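Long-range contact in N-acyl homoserine lactonase (Bacillus thuringiensis, PDB 4J5F), which hydrolyses the lactone ring of N-acyl-L-homoserine lactones of short and long acyl chain, using two zinc ions per subunit: residues 55-60 / 109-114. The protein carries 1 engineered substitution. Sequence-based numbering, arbitrary orientation.
Engineered in segment 109-114: Trp111 (natural residue Phe). With ZN (zinc ion), chain C; ZN (zinc ion), chain B.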
loop_
_atom_site.group_PDB
_atom_site.type_symbol
_atom_site.label_atom_id
_atom_site.label_comp_id
_atom_site.label_asym_id
_atom_site.label_seq_id
_atom_site.Cartn_x
_atom_site.Cartn_y
_atom_site.Cartn_z
ATOM N N THR A 55 2.625 -5.955 -2.030
ATOM C CA THR A 55 3.076 -7.340 -1.905
ATOM C C THR A 55 3.438 -7.743 -0.473
ATOM O O THR A 55 4.148 -8.744 -0.245
ATOM C CB THR A 55 4.279 -7.598 -2.805
ATOM O OG1 THR A 55 5.384 -6.788 -2.366
ATOM C CG2 THR A 55 3.958 -7.280 -4.258
ATOM N N GLY A 56 2.978 -6.952 0.489
ATOM C CA GLY A 56 3.106 -7.341 1.885
ATOM C C GLY A 56 4.522 -7.172 2.440
ATOM O O GLY A 56 5.373 -6.435 1.897
ATOM N N MET A 57 4.775 -7.852 3.551
ATOM C CA MET A 57 6.016 -7.688 4.313
ATOM C C MET A 57 7.077 -8.673 3.842
ATOM O O MET A 57 6.752 -9.714 3.264
ATOM C CB MET A 57 5.657 -7.869 5.805
ATOM C CG MET A 57 4.884 -6.678 6.356
ATOM S SD MET A 57 4.286 -6.978 8.083
ATOM C CE MET A 57 2.945 -8.160 7.793
ATOM N N PRO A 58 8.377 -8.378 4.099
ATOM C CA PRO A 58 9.469 -9.251 3.647
ATOM C C PRO A 58 9.480 -10.620 4.380
ATOM O O PRO A 58 9.006 -10.701 5.534
ATOM C CB PRO A 58 10.718 -8.480 4.026
ATOM C CG PRO A 58 10.303 -7.660 5.204
ATOM C CD PRO A 58 8.835 -7.310 5.003
ATOM N N GLU A 59 10.035 -11.648 3.731
ATOM C CA GLU A 59 10.110 -13.007 4.321
ATOM C C GLU A 59 10.859 -12.988 5.660
ATOM O O GLU A 59 10.623 -13.830 6.532
ATOM C CB GLU A 59 10.833 -13.938 3.340
ATOM C CG GLU A 59 11.274 -15.266 3.891
ATOM C CD GLU A 59 10.080 -16.197 4.084
ATOM O OE1 GLU A 59 10.133 -17.117 4.947
ATOM O OE2 GLU A 59 9.074 -16.008 3.349
ATOM N N SER A 60 11.747 -12.015 5.834
ATOM C CA SER A 60 12.504 -11.888 7.079
ATOM C C SER A 60 11.625 -11.513 8.262
ATOM O O SER A 60 12.034 -11.648 9.414
ATOM C CB SER A 60 13.613 -10.863 6.921
ATOM O OG SER A 60 13.069 -9.576 6.588
ATOM N N LEU A 109 7.571 1.916 -1.855
ATOM C CA LEU A 109 8.483 0.822 -1.576
ATOM C C LEU A 109 8.842 0.643 -0.084
ATOM O O LEU A 109 9.872 0.016 0.248
ATOM C CB LEU A 109 9.764 1.008 -2.425
ATOM C CG LEU A 109 9.435 0.942 -3.939
ATOM C CD1 LEU A 109 10.786 1.189 -4.722
ATOM C CD2 LEU A 109 8.822 -0.394 -4.356
ATOM N N HIS A 110 8.002 1.166 0.821
ATOM C CA HIS A 110 8.194 0.896 2.245
ATOM C C HIS A 110 8.097 -0.608 2.495
ATOM O O HIS A 110 7.449 -1.329 1.726
ATOM C CB HIS A 110 7.148 1.604 3.101
ATOM C CG HIS A 110 7.401 3.066 3.308
ATOM N ND1 HIS A 110 6.428 3.916 3.801
ATOM C CD2 HIS A 110 8.503 3.836 3.080
ATOM C CE1 HIS A 110 6.922 5.141 3.887
ATOM N NE2 HIS A 110 8.167 5.125 3.436
ATOM N N TRP A 111 8.726 -1.052 3.581
ATOM C CA TRP A 111 8.891 -2.473 3.916
ATOM C C TRP A 111 7.548 -3.254 3.992
ATOM O O TRP A 111 7.522 -4.460 3.713
ATOM C CB TRP A 111 9.683 -2.583 5.246
ATOM C CG TRP A 111 8.785 -2.263 6.393
ATOM C CD1 TRP A 111 8.369 -1.020 6.804
ATOM C CD2 TRP A 111 8.119 -3.211 7.230
ATOM N NE1 TRP A 111 7.488 -1.148 7.872
ATOM C CE2 TRP A 111 7.319 -2.483 8.137
ATOM C CE3 TRP A 111 8.133 -4.614 7.307
ATOM C CZ2 TRP A 111 6.541 -3.116 9.117
ATOM C CZ3 TRP A 111 7.363 -5.237 8.278
ATOM C CH2 TRP A 111 6.565 -4.486 9.157
ATOM N N ASP A 112 6.458 -2.562 4.298
ATOM C CA ASP A 112 5.167 -3.244 4.507
ATOM C C ASP A 112 4.312 -3.257 3.222
ATOM O O ASP A 112 3.169 -3.731 3.233
ATOM C CB ASP A 112 4.387 -2.635 5.698
ATOM C CG ASP A 112 4.158 -1.123 5.552
ATOM O OD1 ASP A 112 5.138 -0.397 5.202
ATOM O OD2 ASP A 112 3.019 -0.625 5.797
ATOM N N HIS A 113 4.881 -2.751 2.118
ATOM C CA HIS A 113 4.171 -2.639 0.837
ATOM C C HIS A 113 4.910 -3.310 -0.313
ATOM O O HIS A 113 4.298 -3.687 -1.306
ATOM C CB HIS A 113 3.934 -1.138 0.490
ATOM C CG HIS A 113 3.044 -0.458 1.485
ATOM N ND1 HIS A 113 1.673 -0.360 1.318
ATOM C CD2 HIS A 113 3.314 0.094 2.697
ATOM C CE1 HIS A 113 1.142 0.225 2.383
ATOM N NE2 HIS A 113 2.113 0.492 3.242
ATOM N N ALA A 114 6.236 -3.456 -0.190
ATOM C CA ALA A 114 7.046 -4.020 -1.262
ATOM C C ALA A 114 7.957 -5.188 -0.799
ATOM O O ALA A 114 8.823 -5.664 -1.519
ATOM C CB ALA A 114 7.890 -2.881 -1.952
HETATM ZN ZN ZN C . 4.358 3.702 3.930
HETATM ZN ZN ZN B . 2.047 1.367 4.989
HETATM O O HOH W 1 1.387 -4.608 1.243
HETATM O O HOH W 2 3.340 2.886 6.443
#
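The HxHxDH zinc-binding motif of the metallo-beta-lactamase fold begins at His108 and runs through His110, Asp112 and His113; its part in 109-114 packs against the loop after strand 49-53, with Thr55 and Ala114 at one end and Met57 and Trp111 at the other. Thr55 N donates to His113 O over 2.9 Å, from above the carbonyl plane (42° out of it). A water extends this backbone link. It accepts from Gly56 N and donates to Asp112 O. Thr55 OG1 lies against Ala114 CA and is hydrogen-bonded to Asn117. Trp111 is an engineered residue, Phe in the natural protein. Its CG sits between the backbone N and the carbonyl carbon (chi1 77°), and the benzo ring lies alongside the Met57 side chain. Met57 SD is 4.4 Å from the six-membered ring centroid and approaches obliquely, a Met-aromatic contact. Met57 CG also touches Asp112 CA. Asp112 and His113 point away from the loop, and their side-chain ends, OD2 and NE2, share one zinc ion with Asp195, His239 and a water. His110 ND1 binds the other at 2.1 Å, beside His108 and His173. With NE2 on zinc and ND1 hydrogen-bonded to Asp54, the His113 imidazole is held at both nitrogens, which should limit its rotation. At the Trp111 ring edge, Pro58 CD meets CE3 of Trp111 at 3.6 Å.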